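Local atomic coordinates of purine nucleoside phosphorylase (Schistosoma mansoni, PDB entry 6B2L), a protein that probably catalyses the reversible phosphorolysis of purine nucleosides such as inosine and guanosine, releasing the free base and ribose 1-phosphate. Residues N117-I122 with A239-A244; P200-P205 with V219-V224. All coordinates share one frame; numbering follows the deposited sequence.

Interaction 1 of 2, residues N117-I122 with A239-A244; sequences NLAGGI and AVSLIA. With 2IM (piperidin-2-imine), chain I; DMS (dimethyl sulfoxide), chain C.
Residues Asn117 to Ala119 run parallel to Ser241 to Ile243 as neighbouring beta strands, paired Asn117 with Ser241, Leu118 with Leu242 and Ala119 with Ile243, and the segment axes diverge by 54°. Four backbone bonds alternate across the pair. Asn117 N reaches Val240 O and Ala119 N reaches Leu242 O, while Leu242 N meets Asn117 O at 2.8 Å and Ala244 N meets Ala119 O at 2.9 Å.

A side-chain bond reinforces the pairing: Ser241 OG donates to Asn117 OD1 over 2.6 Å, lying in the carbonyl plane on a lone pair. With CG between the backbone N and the carbonyl carbon, chi1 (64°) carries the asparagine amide over to the serine, and chi2 (60°) turns OD1 to it; ND2 is held by Thr223, so both ends of the buried amide are fixed. Ala119 CB packs beside the serine hydroxyl, 3.8 Å from Ser241 OG.

Both strands belong to the central mixed sheet of the phosphorylase superfamily fold, where strand 131-139 borders 236-246 on its other side. On the sheet face bearing Leu118 and Leu242, the two leucines lie side by side, pointing the same way, with their CD2 atoms 3.7 Å apart; Val262 of helix 259-283 packs on Leu118.

The pair also meets bound small molecules. Gly120 packs against the face of the amidine end of piperidin-2-imine, its CA 3.6 Å from the ligand's N2, and the ligand's C2 lies 3.9 Å from Ala244 CB. Leu118 N donates to a dimethyl sulfoxide oxygen at 2.7 Å, and that oxygen also accepts from Ser35 N.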
ATOM      1  N   ASN A 117      -7.029  21.457   4.320  1.00 23.64           N
ATOM      2  CA  ASN A 117      -7.375  20.176   4.944  1.00 22.37           C
ATOM      3  C   ASN A 117      -7.162  20.269   6.455  1.00 26.57           C
ATOM      4  O   ASN A 117      -6.546  21.209   6.955  1.00 22.38           O
ATOM      5  CB  ASN A 117      -6.558  18.996   4.368  1.00 21.88           C
ATOM      6  CG  ASN A 117      -5.064  19.107   4.628  1.00 21.96           C
ATOM      7  OD1 ASN A 117      -4.616  19.154   5.771  1.00 25.96           O
ATOM      8  ND2 ASN A 117      -4.281  19.033   3.554  1.00 24.66           N
ATOM      9  N   LEU A 118      -7.735  19.305   7.186  1.00 23.00           N
ATOM     10  CA  LEU A 118      -7.450  19.088   8.607  1.00 20.74           C
ATOM     11  C   LEU A 118      -6.443  17.950   8.766  1.00 23.61           C
ATOM     12  O   LEU A 118      -6.545  16.908   8.104  1.00 26.98           O
ATOM     13  CB  LEU A 118      -8.732  18.763   9.365  1.00 26.23           C
ATOM     14  CG  LEU A 118      -9.676  19.956   9.572  1.00 43.53           C
ATOM     15  CD1 LEU A 118     -11.106  19.473   9.579  1.00 51.62           C
ATOM     16  CD2 LEU A 118      -9.341  20.664  10.869  1.00 69.41           C
ATOM     17  N   ALA A 119      -5.448  18.149   9.632  1.00 23.65           N
ATOM     18  CA  ALA A 119      -4.359  17.187   9.755  1.00 21.04           C
ATOM     19  C   ALA A 119      -3.966  16.983  11.215  1.00 22.45           C
ATOM     20  O   ALA A 119      -4.204  17.836  12.085  1.00 22.54           O
ATOM     21  CB  ALA A 119      -3.132  17.638   8.967  1.00 22.03           C
ATOM     22  N   GLY A 120      -3.335  15.838  11.474  1.00 20.70           N
ATOM     23  CA  GLY A 120      -2.655  15.625  12.742  1.00 21.42           C
ATOM     24  C   GLY A 120      -1.228  16.151  12.694  1.00 22.19           C
ATOM     25  O   GLY A 120      -0.522  16.020  11.687  1.00 22.62           O
ATOM     26  N   GLY A 121      -0.817  16.805  13.790  1.00 21.52           N
ATOM     27  CA  GLY A 121       0.559  17.265  13.918  1.00 26.37           C
ATOM     28  C   GLY A 121       1.508  16.174  14.418  1.00 21.89           C
ATOM     29  O   GLY A 121       1.209  15.464  15.387  1.00 24.52           O
ATOM     30  N   ILE A 122       2.661  16.064  13.762  1.00 21.26           N
ATOM     31  CA  ILE A 122       3.730  15.153  14.138  1.00 21.36           C
ATOM     32  C   ILE A 122       4.934  15.916  14.710  1.00 24.18           C
ATOM     33  O   ILE A 122       5.408  15.613  15.804  1.00 27.23           O
ATOM     34  CB  ILE A 122       4.145  14.286  12.926  1.00 22.03           C
ATOM     35  CG1 ILE A 122       2.971  13.472  12.350  1.00 22.67           C
ATOM     36  CG2 ILE A 122       5.309  13.358  13.291  1.00 27.02           C
ATOM     37  CD1 ILE A 122       2.381  12.400  13.303  1.00 25.69           C
ATOM     38  N   ALA A 239      -1.320  24.309  -0.879  1.00 21.34           N
ATOM     39  CA  ALA A 239      -2.062  23.453   0.048  1.00 19.63           C
ATOM     40  C   ALA A 239      -1.700  23.809   1.484  1.00 22.99           C
ATOM     41  O   ALA A 239      -0.516  23.946   1.802  1.00 24.21           O
ATOM     42  CB  ALA A 239      -1.756  21.974  -0.250  1.00 22.36           C
ATOM     43  N   VAL A 240      -2.719  23.975   2.349  1.00 23.66           N
ATOM     44  CA  VAL A 240      -2.530  24.433   3.728  1.00 21.69           C
ATOM     45  C   VAL A 240      -3.289  23.486   4.657  1.00 24.17           C
ATOM     46  O   VAL A 240      -4.487  23.256   4.465  1.00 24.54           O
ATOM     47  CB  VAL A 240      -3.012  25.879   3.918  1.00 24.79           C
ATOM     48  CG1 VAL A 240      -2.784  26.351   5.369  1.00 29.85           C
ATOM     49  CG2 VAL A 240      -2.266  26.839   2.947  1.00 26.62           C
ATOM     50  N   SER A 241      -2.588  22.928   5.636  1.00 21.57           N
ATOM     51  CA  SER A 241      -3.188  22.093   6.682  1.00 20.70           C
ATOM     52  C   SER A 241      -3.502  22.932   7.926  1.00 21.90           C
ATOM     53  O   SER A 241      -2.668  23.741   8.373  1.00 24.05           O
ATOM     54  CB  SER A 241      -2.250  20.958   7.105  1.00 21.30           C
ATOM     55  OG  SER A 241      -2.124  19.958   6.114  1.00 22.25           O
ATOM     56  N   LEU A 242      -4.710  22.725   8.492  1.00 21.95           N
ATOM     57  CA  LEU A 242      -5.055  23.168   9.843  1.00 25.27           C
ATOM     58  C   LEU A 242      -4.802  22.018  10.819  1.00 23.43           C
ATOM     59  O   LEU A 242      -5.318  20.902  10.621  1.00 22.95           O
ATOM     60  CB  LEU A 242      -6.521  23.605   9.919  1.00 25.35           C
ATOM     61  CG  LEU A 242      -7.074  23.866  11.318  1.00 22.63           C
ATOM     62  CD1 LEU A 242      -6.311  25.003  12.026  1.00 26.89           C
ATOM     63  CD2 LEU A 242      -8.536  24.253  11.169  1.00 24.49           C
ATOM     64  N   ILE A 243      -4.005  22.274  11.860  1.00 22.24           N
ATOM     65  CA  ILE A 243      -3.626  21.232  12.820  1.00 22.23           C
ATOM     66  C   ILE A 243      -4.725  21.050  13.855  1.00 22.07           C
ATOM     67  O   ILE A 243      -5.025  21.965  14.627  1.00 23.77           O
ATOM     68  CB  ILE A 243      -2.293  21.569  13.506  1.00 24.13           C
ATOM     69  CG1 ILE A 243      -1.197  21.809  12.451  1.00 23.10           C
ATOM     70  CG2 ILE A 243      -1.895  20.454  14.463  1.00 26.56           C
ATOM     71  CD1 ILE A 243      -1.008  20.644  11.475  1.00 26.78           C
ATOM     72  N   ALA A 244      -5.305  19.840  13.912  1.00 21.87           N
ATOM     73  CA  ALA A 244      -6.369  19.562  14.873  1.00 22.37           C
ATOM     74  C   ALA A 244      -5.840  19.171  16.249  1.00 21.33           C
ATOM     75  O   ALA A 244      -6.504  19.428  17.254  1.00 25.59           O
ATOM     76  CB  ALA A 244      -7.286  18.458  14.345  1.00 28.68           C
TER
HETATM   77  N2  2IM I 308      -5.268  13.499  13.920  0.97 26.33           N
HETATM   78  C1  2IM I 308      -5.885  13.747  12.863  0.97 28.62           C
HETATM   79  N1  2IM I 308      -5.613  12.962  11.700  0.97 23.26           N
HETATM   80  C4  2IM I 308      -6.229  13.182  10.411  0.97 23.70           C
HETATM   81  C5  2IM I 308      -7.428  14.130  10.441  0.97 31.79           C
HETATM   82  C3  2IM I 308      -7.235  15.288  11.389  0.97 30.52           C
HETATM   83  C2  2IM I 308      -6.916  14.867  12.804  0.97 25.94           C
HETATM   84  S   DMS C 302     -10.197  17.211   5.303  0.93 43.43           S
HETATM   85  O   DMS C 302      -9.914  18.626   5.680  0.93 71.17           O
HETATM   86  C1  DMS C 302     -11.434  17.112   3.997  0.93 43.19           C
HETATM   87  C2  DMS C 302      -8.768  16.330   4.702  0.93 37.06           C

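Interaction 2 of 2, residues P200-P205 with V219-V224; sequences PTYESP and VGMSTV. With 2IM (piperidin-2-imine), chain I; DMS (dimethyl sulfoxide), chain D.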
ATOM      1  N   PRO A 200      -9.727   5.076   6.721  1.00 18.23           N
ATOM      2  CA  PRO A 200     -10.277   6.196   7.503  1.00 18.48           C
ATOM      3  C   PRO A 200      -9.994   6.170   9.012  1.00 22.82           C
ATOM      4  O   PRO A 200     -10.469   7.090   9.717  1.00 20.20           O
ATOM      5  CB  PRO A 200     -11.782   6.047   7.254  1.00 19.11           C
ATOM      6  CG  PRO A 200     -11.969   4.525   7.248  1.00 19.35           C
ATOM      7  CD  PRO A 200     -10.748   4.045   6.481  1.00 18.74           C
ATOM      8  N   THR A 201      -9.293   5.157   9.517  1.00 20.17           N
ATOM      9  CA  THR A 201      -8.859   5.188  10.911  1.00 20.09           C
ATOM     10  C   THR A 201      -7.831   6.294  11.103  1.00 21.17           C
ATOM     11  O   THR A 201      -6.931   6.470  10.286  1.00 20.89           O
ATOM     12  CB  THR A 201      -8.254   3.841  11.352  1.00 21.00           C
ATOM     13  OG1 THR A 201      -7.194   3.458  10.469  1.00 21.37           O
ATOM     14  CG2 THR A 201      -9.326   2.695  11.364  1.00 24.53           C
ATOM     15  N   TYR A 202      -7.938   7.020  12.220  1.00 21.91           N
ATOM     16  CA  TYR A 202      -6.868   7.930  12.578  1.00 19.55           C
ATOM     17  C   TYR A 202      -5.574   7.145  12.719  1.00 22.47           C
ATOM     18  O   TYR A 202      -5.587   5.941  13.027  1.00 23.06           O
ATOM     19  CB  TYR A 202      -7.219   8.688  13.874  1.00 22.23           C
ATOM     20  CG  TYR A 202      -8.404   9.662  13.747  1.00 23.06           C
ATOM     21  CD1 TYR A 202      -8.378  10.693  12.841  1.00 24.64           C
ATOM     22  CD2 TYR A 202      -9.542   9.495  14.510  1.00 23.60           C
ATOM     23  CE1 TYR A 202      -9.451  11.574  12.717  1.00 28.09           C
ATOM     24  CE2 TYR A 202     -10.613  10.362  14.406  1.00 22.17           C
ATOM     25  CZ  TYR A 202     -10.559  11.396  13.495  1.00 24.99           C
ATOM     26  OH  TYR A 202     -11.635  12.254  13.372  1.00 28.51           O
ATOM     27  N   GLU A 203      -4.452   7.816  12.431  1.00 21.38           N
ATOM     28  CA  GLU A 203      -3.137   7.238  12.693  1.00 20.78           C
ATOM     29  C   GLU A 203      -3.036   6.697  14.116  1.00 20.77           C
ATOM     30  O   GLU A 203      -3.433   7.363  15.080  1.00 22.45           O
ATOM     31  CB  GLU A 203      -2.061   8.317  12.422  1.00 26.70           C
ATOM     32  CG  GLU A 203      -2.068   9.574  13.377  1.00 35.47           C
ATOM     33  CD  GLU A 203      -2.957  10.739  12.945  1.00 38.70           C
ATOM     34  OE1 GLU A 203      -3.796  10.576  12.040  1.00 22.23           O
ATOM     35  OE2 GLU A 203      -2.809  11.841  13.539  1.00 27.36           O
ATOM     36  N   SER A 204      -2.517   5.465  14.243  1.00 22.23           N
ATOM     37  CA  SER A 204      -2.345   4.873  15.567  1.00 19.74           C
ATOM     38  C   SER A 204      -1.171   5.534  16.290  1.00 21.03           C
ATOM     39  O   SER A 204      -0.301   6.124  15.654  1.00 22.81           O
ATOM     40  CB  SER A 204      -2.109   3.370  15.469  1.00 21.01           C
ATOM     41  OG  SER A 204      -0.815   3.088  14.948  1.00 23.35           O
ATOM     42  N   PRO A 205      -1.104   5.426  17.616  1.00 20.69           N
ATOM     43  CA  PRO A 205       0.053   6.020  18.315  1.00 26.53           C
ATOM     44  C   PRO A 205       1.389   5.567  17.747  1.00 24.46           C
ATOM     45  O   PRO A 205       2.334   6.372  17.619  1.00 23.34           O
ATOM     46  CB  PRO A 205      -0.137   5.548  19.759  1.00 27.82           C
ATOM     47  CG  PRO A 205      -1.635   5.438  19.902  1.00 27.52           C
ATOM     48  CD  PRO A 205      -2.159   4.980  18.559  1.00 21.30           C
ATOM     49  N   VAL A 219       0.093  14.697   9.128  1.00 22.55           N
ATOM     50  CA  VAL A 219      -0.500  13.496   8.505  1.00 19.89           C
ATOM     51  C   VAL A 219      -1.993  13.730   8.270  1.00 21.64           C
ATOM     52  O   VAL A 219      -2.692  14.318   9.101  1.00 21.42           O
ATOM     53  CB  VAL A 219      -0.265  12.225   9.369  1.00 19.89           C
ATOM     54  CG1 VAL A 219      -0.807  12.370  10.757  1.00 21.52           C
ATOM     55  CG2 VAL A 219      -0.848  10.969   8.649  1.00 24.65           C
ATOM     56  N   GLY A 220      -2.484  13.304   7.109  1.00 22.08           N
ATOM     57  CA  GLY A 220      -3.911  13.365   6.837  1.00 20.67           C
ATOM     58  C   GLY A 220      -4.332  12.374   5.762  1.00 19.36           C
ATOM     59  O   GLY A 220      -3.506  11.629   5.223  1.00 20.98           O
ATOM     60  N   MET A 221      -5.640  12.424   5.414  1.00 19.27           N
ATOM     61  CA  MET A 221      -6.276  11.420   4.556  1.00 18.46           C
ATOM     62  C   MET A 221      -6.779  11.978   3.228  1.00 21.73           C
ATOM     63  O   MET A 221      -7.669  11.371   2.621  1.00 19.53           O
ATOM     64  CB  MET A 221      -7.454  10.769   5.294  1.00 23.89           C
ATOM     65  CG  MET A 221      -7.133  10.241   6.666  1.00 27.29           C
ATOM     66  SD  MET A 221      -8.672   9.677   7.491  1.00 26.12           S
ATOM     67  CE  MET A 221      -8.022   9.474   9.134  1.00 29.66           C
ATOM     68  N   SER A 222      -6.272  13.129   2.790  1.00 18.86           N
ATOM     69  CA  SER A 222      -6.758  13.771   1.551  1.00 20.84           C
ATOM     70  C   SER A 222      -5.589  14.401   0.795  1.00 23.48           C
ATOM     71  O   SER A 222      -4.416  14.129   1.066  1.00 20.96           O
ATOM     72  CB  SER A 222      -7.828  14.811   1.886  1.00 23.01           C
ATOM     73  OG  SER A 222      -7.270  15.945   2.536  1.00 26.89           O
ATOM     74  N   THR A 223      -5.941  15.263  -0.166  1.00 22.38           N
ATOM     75  CA  THR A 223      -5.073  16.296  -0.739  1.00 20.64           C
ATOM     76  C   THR A 223      -4.048  15.761  -1.747  1.00 20.01           C
ATOM     77  O   THR A 223      -4.000  16.246  -2.888  1.00 21.31           O
ATOM     78  CB  THR A 223      -4.403  17.096   0.386  1.00 20.22           C
ATOM     79  OG1 THR A 223      -5.448  17.750   1.152  1.00 22.49           O
ATOM     80  CG2 THR A 223      -3.475  18.168  -0.194  1.00 24.48           C
ATOM     81  N   VAL A 224      -3.257  14.740  -1.385  1.00 18.43           N
ATOM     82  CA  VAL A 224      -2.207  14.271  -2.298  1.00 18.77           C
ATOM     83  C   VAL A 224      -2.770  13.754  -3.617  1.00 21.61           C
ATOM     84  O   VAL A 224      -2.157  14.015  -4.677  1.00 20.84           O
ATOM     85  CB  VAL A 224      -1.306  13.241  -1.561  1.00 19.82           C
ATOM     86  CG1 VAL A 224      -0.410  12.464  -2.504  1.00 20.14           C
ATOM     87  CG2 VAL A 224      -0.456  13.974  -0.518  1.00 24.21           C
TER
HETATM   88  N2  2IM I 308      -5.268  13.499  13.920  0.97 26.33           N
HETATM   89  C1  2IM I 308      -5.885  13.747  12.863  0.97 28.62           C
HETATM   90  N1  2IM I 308      -5.613  12.962  11.700  0.97 23.26           N
HETATM   91  C4  2IM I 308      -6.229  13.182  10.411  0.97 23.70           C
HETATM   92  C5  2IM I 308      -7.428  14.130  10.441  0.97 31.79           C
HETATM   93  C3  2IM I 308      -7.235  15.288  11.389  0.97 30.52           C
HETATM   94  C2  2IM I 308      -6.916  14.867  12.804  0.97 25.94           C
HETATM   95  S   DMS D 303     -11.308  14.268  10.063  0.99 47.65           S
HETATM   96  O   DMS D 303     -11.977  13.905  11.372  0.99 34.87           O
HETATM   97  C1  DMS D 303     -10.664  12.956   8.986  0.99 60.04           C
HETATM   98  C2  DMS D 303     -12.500  15.119   9.011  0.99 49.25           C
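The loop residues Pro200 to Glu203 and residues Val219 to Met221, where strand 218-220 ends and the chain enters a loop, run in nearly opposite directions, 170° apart, but their backbones stay well separated, the nearest CA atoms, those of Pro200 and Met221, being 7.2 Å apart. Side chains bridge the interval. Met221, extended beyond CG, sends its methyl group to the loop backbone, where CE lies 3.4 Å from Thr201 O and 3.5 Å from Pro200 O. The same methyl approaches Tyr202 obliquely, with Met221 CE 3.9 Å from Tyr202 CD1, the two side chains crossing at about a right angle.

Further along, Glu203 turns its carboxylate over Val219, whose CG1 comes within 3.5 Å of Glu203 OE2. A bend at chi2 (-89°) folds the acid so that both oxygens face the ligand.

In the purine nucleoside phosphorylase family a glutamate binds the purine base, and piperidin-2-imine probably occupies the corresponding place here, in a bidentate pair of hydrogen bonds: N1 donates to Glu203 OE1 at 3.0 Å and almost straight (173°), and N2 to Glu203 OE2. Ser247 OG also bonds to OE2, helping fix the carboxylate's rotation, and Asn245 OD1 provides the ligand with another partner.

Tyr202 borders the same pocket. Its hydroxyl donates to a dimethyl sulfoxide oxygen at 2.6 Å, and that oxygen lies at the ring edge, in plane. The loop also faces a neighbouring subunit: Thr201 OG1 bonds to its Asn147, and its Phe161 packs on Tyr202.

Overall arrangement
Both contacts touch the same piperidin-2-imine and illustrate how a sheet and an adjoining loop can together build a pocket. The centres of interactions 1 and 2 lie about 10 Å apart. Strand 218-220 of interaction 2 is the antiparallel neighbour of strand 112-121 of interaction 1. The seam between them includes a probable hydrogen bond from Gly120 N to Val219 O, 2.9 Å, and Ala119 CB also packs 3.4 Å from Val219 O. Interaction 1 supplies the apolar and backbone surface beneath piperidin-2-imine, whereas interaction 2 brings the carboxylate, an arrangement consistent with a purine-base site.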